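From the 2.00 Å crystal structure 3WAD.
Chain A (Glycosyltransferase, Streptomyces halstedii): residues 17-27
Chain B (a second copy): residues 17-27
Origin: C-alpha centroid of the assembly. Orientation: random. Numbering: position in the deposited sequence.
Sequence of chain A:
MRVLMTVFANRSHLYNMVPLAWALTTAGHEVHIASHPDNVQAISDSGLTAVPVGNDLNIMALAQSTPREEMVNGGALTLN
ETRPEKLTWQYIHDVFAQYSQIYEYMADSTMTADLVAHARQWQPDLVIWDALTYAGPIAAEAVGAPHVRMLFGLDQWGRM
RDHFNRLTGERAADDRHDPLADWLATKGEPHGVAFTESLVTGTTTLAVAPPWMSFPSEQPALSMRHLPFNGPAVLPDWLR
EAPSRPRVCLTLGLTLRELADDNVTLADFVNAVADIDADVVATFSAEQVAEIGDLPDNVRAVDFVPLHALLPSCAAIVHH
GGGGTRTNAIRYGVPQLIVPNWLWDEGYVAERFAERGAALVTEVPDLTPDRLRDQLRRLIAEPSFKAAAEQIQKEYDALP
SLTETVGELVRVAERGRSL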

ATOM      1  N   MET A  17       9.158   2.426   6.605  1.00 22.05           N
ATOM      2  CA  MET A  17       8.341   3.593   6.403  1.00 22.41           C
ATOM      3  C   MET A  17       7.185   3.476   5.441  1.00 22.22           C
ATOM      4  O   MET A  17       6.451   4.474   5.277  1.00 20.84           O
ATOM      5  CB  MET A  17       9.207   4.795   6.101  1.00 24.45           C
ATOM      6  CG  MET A  17       9.738   4.766   4.691  1.00 26.14           C
ATOM      7  SD  MET A  17      10.412   6.378   4.167  1.00 31.56           S
ATOM      8  CE  MET A  17      11.506   6.786   5.525  1.00 25.53           C
ATOM      9  N   VAL A  18       7.027   2.297   4.798  1.00 20.44           N
ATOM     10  CA  VAL A  18       5.905   2.045   3.851  1.00 20.98           C
ATOM     11  C   VAL A  18       4.473   2.185   4.447  1.00 20.08           C
ATOM     12  O   VAL A  18       3.629   2.860   3.873  1.00 18.96           O
ATOM     13  CB  VAL A  18       6.030   0.645   3.182  1.00 18.83           C
ATOM     14  CG1 VAL A  18       4.741   0.180   2.474  1.00 21.89           C
ATOM     15  CG2 VAL A  18       7.230   0.639   2.128  1.00 20.15           C
ATOM     16  N   PRO A  19       4.187   1.517   5.589  1.00 18.90           N
ATOM     17  CA  PRO A  19       2.782   1.708   6.061  1.00 19.45           C
ATOM     18  C   PRO A  19       2.443   3.175   6.412  1.00 20.99           C
ATOM     19  O   PRO A  19       1.340   3.632   6.052  1.00 21.49           O
ATOM     20  CB  PRO A  19       2.678   0.756   7.275  1.00 18.75           C
ATOM     21  CG  PRO A  19       3.832  -0.292   6.973  1.00 15.90           C
ATOM     22  CD  PRO A  19       4.927   0.511   6.384  1.00 16.46           C
ATOM     23  N   LEU A  20       3.391   3.902   7.008  1.00 20.60           N
ATOM     24  CA  LEU A  20       3.217   5.361   7.239  1.00 21.20           C
ATOM     25  C   LEU A  20       2.935   6.092   5.926  1.00 23.07           C
ATOM     26  O   LEU A  20       1.985   6.908   5.824  1.00 22.03           O
ATOM     27  CB  LEU A  20       4.418   5.957   7.917  1.00 21.29           C
ATOM     28  CG  LEU A  20       4.313   7.456   8.352  1.00 22.22           C
ATOM     29  CD1 LEU A  20       3.131   7.677   9.395  1.00 24.03           C
ATOM     30  CD2 LEU A  20       5.625   7.989   8.874  1.00 23.86           C
ATOM     31  N   ALA A  21       3.742   5.780   4.881  1.00 21.47           N
ATOM     32  CA  ALA A  21       3.524   6.384   3.570  1.00 19.88           C
ATOM     33  C   ALA A  21       2.097   6.098   3.096  1.00 20.42           C
ATOM     34  O   ALA A  21       1.416   6.929   2.535  1.00 20.08           O
ATOM     35  CB  ALA A  21       4.528   5.751   2.578  1.00 19.59           C
ATOM     36  N   TRP A  22       1.660   4.881   3.278  1.00 20.77           N
ATOM     37  CA  TRP A  22       0.311   4.583   2.930  1.00 23.13           C
ATOM     38  C   TRP A  22      -0.841   5.190   3.841  1.00 23.78           C
ATOM     39  O   TRP A  22      -1.961   5.395   3.366  1.00 25.04           O
ATOM     40  CB  TRP A  22       0.156   3.123   2.868  1.00 20.26           C
ATOM     41  CG  TRP A  22       0.375   2.567   1.442  1.00 24.68           C
ATOM     42  CD1 TRP A  22       1.464   1.827   0.975  1.00 21.79           C
ATOM     43  CD2 TRP A  22      -0.494   2.772   0.327  1.00 24.01           C
ATOM     44  NE1 TRP A  22       1.271   1.519  -0.371  1.00 19.95           N
ATOM     45  CE2 TRP A  22       0.098   2.110  -0.795  1.00 21.58           C
ATOM     46  CE3 TRP A  22      -1.753   3.426   0.175  1.00 19.51           C
ATOM     47  CZ2 TRP A  22      -0.523   2.071  -2.027  1.00 25.82           C
ATOM     48  CZ3 TRP A  22      -2.357   3.408  -1.039  1.00 28.51           C
ATOM     49  CH2 TRP A  22      -1.749   2.721  -2.153  1.00 25.69           C
ATOM     50  N   ALA A  23      -0.595   5.309   5.144  1.00 23.94           N
ATOM     51  CA  ALA A  23      -1.470   6.106   6.065  1.00 22.90           C
ATOM     52  C   ALA A  23      -1.619   7.526   5.557  1.00 24.72           C
ATOM     53  O   ALA A  23      -2.759   8.078   5.440  1.00 25.21           O
ATOM     54  CB  ALA A  23      -0.863   6.113   7.489  1.00 22.11           C
ATOM     55  N   LEU A  24      -0.493   8.128   5.209  1.00 24.18           N
ATOM     56  CA  LEU A  24      -0.547   9.432   4.650  1.00 25.61           C
ATOM     57  C   LEU A  24      -1.321   9.486   3.347  1.00 27.35           C
ATOM     58  O   LEU A  24      -2.088  10.441   3.110  1.00 27.62           O
ATOM     59  CB  LEU A  24       0.854  10.033   4.488  1.00 27.19           C
ATOM     60  CG  LEU A  24       1.572  10.341   5.810  1.00 26.39           C
ATOM     61  CD1 LEU A  24       3.011  10.505   5.534  1.00 19.62           C
ATOM     62  CD2 LEU A  24       1.041  11.665   6.423  1.00 30.01           C
ATOM     63  N   THR A  25      -1.165   8.447   2.513  1.00 27.35           N
ATOM     64  CA  THR A  25      -1.791   8.397   1.211  1.00 25.52           C
ATOM     65  C   THR A  25      -3.293   8.341   1.294  1.00 26.12           C
ATOM     66  O   THR A  25      -3.962   9.179   0.664  1.00 26.87           O
ATOM     67  CB  THR A  25      -1.244   7.216   0.388  1.00 25.31           C
ATOM     68  OG1 THR A  25       0.151   7.458   0.306  1.00 23.71           O
ATOM     69  CG2 THR A  25      -1.768   7.318  -0.989  1.00 26.16           C
ATOM     70  N   THR A  26      -3.805   7.421   2.104  1.00 25.01           N
ATOM     71  CA  THR A  26      -5.255   7.220   2.170  1.00 25.21           C
ATOM     72  C   THR A  26      -5.996   8.345   2.931  1.00 27.02           C
ATOM     73  O   THR A  26      -7.247   8.459   2.833  1.00 27.80           O
ATOM     74  CB  THR A  26      -5.652   5.912   2.741  1.00 25.23           C
ATOM     75  OG1 THR A  26      -5.096   5.757   4.041  1.00 20.72           O
ATOM     76  CG2 THR A  26      -5.208   4.765   1.803  1.00 23.76           C
ATOM     77  N   ALA A  27      -5.240   9.151   3.661  1.00 26.03           N
ATOM     78  CA  ALA A  27      -5.721  10.407   4.236  1.00 28.87           C
ATOM     79  C   ALA A  27      -5.750  11.530   3.210  1.00 29.12           C
ATOM     80  O   ALA A  27      -6.160  12.626   3.511  1.00 29.62           O
ATOM     81  CB  ALA A  27      -4.803  10.826   5.472  1.00 27.34           C
TER
ATOM     82  N   MET B  17     -10.006  -1.099  -5.289  1.00 23.15           N
ATOM     83  CA  MET B  17     -10.088  -1.351  -3.834  1.00 24.67           C
ATOM     84  C   MET B  17      -8.782  -1.306  -3.074  1.00 24.51           C
ATOM     85  O   MET B  17      -8.747  -1.551  -1.874  1.00 24.91           O
ATOM     86  CB  MET B  17     -10.826  -2.633  -3.556  1.00 24.46           C
ATOM     87  CG  MET B  17     -10.377  -3.850  -4.282  1.00 27.03           C
ATOM     88  SD  MET B  17     -11.588  -5.257  -4.012  1.00 42.05           S
ATOM     89  CE  MET B  17     -10.270  -5.899  -3.282  1.00 16.13           C
ATOM     90  N   VAL B  18      -7.713  -0.873  -3.733  1.00 23.65           N
ATOM     91  CA  VAL B  18      -6.426  -0.831  -3.082  1.00 21.22           C
ATOM     92  C   VAL B  18      -6.317   0.211  -1.951  1.00 21.83           C
ATOM     93  O   VAL B  18      -5.828  -0.118  -0.908  1.00 22.06           O
ATOM     94  CB  VAL B  18      -5.246  -0.710  -4.109  1.00 21.29           C
ATOM     95  CG1 VAL B  18      -3.953  -0.055  -3.503  1.00 15.70           C
ATOM     96  CG2 VAL B  18      -4.934  -2.100  -4.704  1.00 19.40           C
ATOM     97  N   PRO B  19      -6.700   1.464  -2.200  1.00 21.85           N
ATOM     98  CA  PRO B  19      -6.687   2.524  -1.178  1.00 22.79           C
ATOM     99  C   PRO B  19      -7.571   2.091   0.028  1.00 22.98           C
ATOM    100  O   PRO B  19      -7.121   2.155   1.156  1.00 22.19           O
ATOM    101  CB  PRO B  19      -7.236   3.738  -1.947  1.00 20.54           C
ATOM    102  CG  PRO B  19      -6.720   3.439  -3.442  1.00 21.55           C
ATOM    103  CD  PRO B  19      -7.108   1.996  -3.529  1.00 22.17           C
ATOM    104  N   LEU B  20      -8.716   1.468  -0.229  1.00 23.93           N
ATOM    105  CA  LEU B  20      -9.562   0.960   0.911  1.00 23.28           C
ATOM    106  C   LEU B  20      -8.875  -0.192   1.712  1.00 23.47           C
ATOM    107  O   LEU B  20      -8.830  -0.154   2.944  1.00 24.44           O
ATOM    108  CB  LEU B  20     -10.941   0.506   0.407  1.00 21.71           C
ATOM    109  CG  LEU B  20     -11.828   0.025   1.573  1.00 23.25           C
ATOM    110  CD1 LEU B  20     -12.058   1.148   2.572  1.00 25.58           C
ATOM    111  CD2 LEU B  20     -13.094  -0.593   1.184  1.00 25.73           C
ATOM    112  N   ALA B  21      -8.343  -1.199   1.040  1.00 21.91           N
ATOM    113  CA  ALA B  21      -7.413  -2.115   1.695  1.00 21.98           C
ATOM    114  C   ALA B  21      -6.368  -1.469   2.553  1.00 23.89           C
ATOM    115  O   ALA B  21      -6.190  -1.864   3.744  1.00 24.99           O
ATOM    116  CB  ALA B  21      -6.782  -3.098   0.720  1.00 20.93           C
ATOM    117  N   TRP B  22      -5.619  -0.538   1.990  1.00 23.09           N
ATOM    118  CA  TRP B  22      -4.608   0.108   2.788  1.00 24.33           C
ATOM    119  C   TRP B  22      -5.113   0.989   3.965  1.00 25.57           C
ATOM    120  O   TRP B  22      -4.441   1.017   5.011  1.00 26.11           O
ATOM    121  CB  TRP B  22      -3.681   0.945   1.921  1.00 23.77           C
ATOM    122  CG  TRP B  22      -2.433   0.151   1.521  1.00 25.27           C
ATOM    123  CD1 TRP B  22      -2.139  -0.375   0.268  1.00 26.89           C
ATOM    124  CD2 TRP B  22      -1.337  -0.231   2.377  1.00 27.08           C
ATOM    125  NE1 TRP B  22      -0.918  -1.029   0.304  1.00 23.91           N
ATOM    126  CE2 TRP B  22      -0.425  -1.000   1.580  1.00 22.56           C
ATOM    127  CE3 TRP B  22      -1.035  -0.007   3.738  1.00 25.66           C
ATOM    128  CZ2 TRP B  22       0.799  -1.490   2.080  1.00 24.40           C
ATOM    129  CZ3 TRP B  22       0.190  -0.513   4.251  1.00 24.64           C
ATOM    130  CH2 TRP B  22       1.100  -1.238   3.404  1.00 26.23           C
ATOM    131  N   ALA B  23      -6.233   1.701   3.779  1.00 24.16           N
ATOM    132  CA  ALA B  23      -6.918   2.449   4.896  1.00 24.42           C
ATOM    133  C   ALA B  23      -7.264   1.473   6.025  1.00 24.02           C
ATOM    134  O   ALA B  23      -6.912   1.732   7.174  1.00 25.68           O
ATOM    135  CB  ALA B  23      -8.167   3.206   4.422  1.00 21.70           C
ATOM    136  N   LEU B  24      -7.850   0.342   5.700  1.00 24.11           N
ATOM    137  CA  LEU B  24      -8.109  -0.698   6.687  1.00 24.61           C
ATOM    138  C   LEU B  24      -6.819  -1.236   7.350  1.00 26.00           C
ATOM    139  O   LEU B  24      -6.765  -1.483   8.599  1.00 25.06           O
ATOM    140  CB  LEU B  24      -8.868  -1.832   6.051  1.00 23.88           C
ATOM    141  CG  LEU B  24     -10.355  -1.549   5.705  1.00 24.79           C
ATOM    142  CD1 LEU B  24     -10.815  -2.650   4.716  1.00 19.03           C
ATOM    143  CD2 LEU B  24     -11.301  -1.593   7.026  1.00 24.30           C
ATOM    144  N   THR B  25      -5.771  -1.417   6.537  1.00 22.77           N
ATOM    145  CA  THR B  25      -4.485  -1.881   7.085  1.00 22.94           C
ATOM    146  C   THR B  25      -3.884  -0.877   8.093  1.00 23.88           C
ATOM    147  O   THR B  25      -3.432  -1.274   9.159  1.00 26.28           O
ATOM    148  CB  THR B  25      -3.519  -2.206   5.924  1.00 22.73           C
ATOM    149  OG1 THR B  25      -4.137  -3.236   5.109  1.00 17.79           O
ATOM    150  CG2 THR B  25      -2.171  -2.739   6.438  1.00 24.38           C
ATOM    151  N   THR B  26      -3.903   0.405   7.789  1.00 23.24           N
ATOM    152  CA  THR B  26      -3.168   1.336   8.629  1.00 25.26           C
ATOM    153  C   THR B  26      -3.976   1.753   9.878  1.00 25.99           C
ATOM    154  O   THR B  26      -3.426   2.362  10.805  1.00 28.42           O
ATOM    155  CB  THR B  26      -2.669   2.550   7.849  1.00 25.09           C
ATOM    156  OG1 THR B  26      -3.780   3.217   7.200  1.00 23.35           O
ATOM    157  CG2 THR B  26      -1.542   2.048   6.767  1.00 24.62           C
ATOM    158  N   ALA B  27      -5.262   1.467   9.845  1.00 27.31           N
ATOM    159  CA  ALA B  27      -6.101   1.555  11.044  1.00 28.93           C
ATOM    160  C   ALA B  27      -5.924   0.319  11.944  1.00 30.67           C
ATOM    161  O   ALA B  27      -6.362   0.363  13.088  1.00 32.28           O
ATOM    162  CB  ALA B  27      -7.536   1.777  10.657  1.00 27.31           C
TER
HETATM  163  O   HOH W   1      -3.520   3.824   4.723  1.00 34.99           O

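At the centre of this contact two tryptophans, from equivalent helices in two copies of one protein, lie flat against each other. The five-membered rings of W22(A) and W22(B) form a face-to-face stack, centroids 3.4 Å apart and planes within 1° of parallel, with CG of W22(A) 3.4 Å from CD2 of W22(B). A large flat indole suits this place because its five-membered ring can lie on its twin while its six-membered ring reaches other residues of the partner helix. The two NE1 atoms, W22(A) NE1 and W22(B) NE1, are also 3.4 Å apart, but both are donors and cannot bond to each other; each is satisfied elsewhere in the structure.

The five-membered rings lie squarely over each other, and the six-membered rings extend from them in nearly opposite directions. CB of W22(A) sits 3.9 Å from the centroid of the six-membered ring of W22(B), over its face, in a CH-pi contact. The far end of each indole reaches the partner helix one turn before its tryptophan: CH2 of W22(B) is 4.0 Å from CG1 of V18(A), and CH2 of W22(A) is 3.8 Å from CG1 of V18(B). P19(A) adds its CB, 4.1 Å from CZ3 of W22(B). Branched valine and the proline ring offer CH groups here without bringing in a polar side chain.

The helix axes approach to 9.0 Å and their directions differ by 118°, so the chains cross rather than run alongside one another. A23(A) lies nearest T26(B), and A23(B) nearest T26(A), both CA pairs 5.7 Å apart; alanine's short side chain suits so close an approach. T26(A) packs as a knob among P19(B), W22(B), A23(B) and T26(B); its CG2 lies 3.3 Å from the backbone O of P19(B), a carbonyl already engaged by the amide of A23(B) within its own helix.

Threonine suits this border because it offers a methyl to the packing and a hydroxyl to water. No direct hydrogen bond joins the stretches; the OG1 atoms of T26(A) and T26(B) are 4.3 Å apart, and a single water bridges them, its O 2.6 Å from each OG1. The same water donates to W22(A) O at 2.6 Å and, weakly, to W22(B) O at 3.0 Å, tying both backbones together. T25(A) and T25(B) stay out of the contact: OG1 of T25(A) donates to A21(A) O at 2.6 Å.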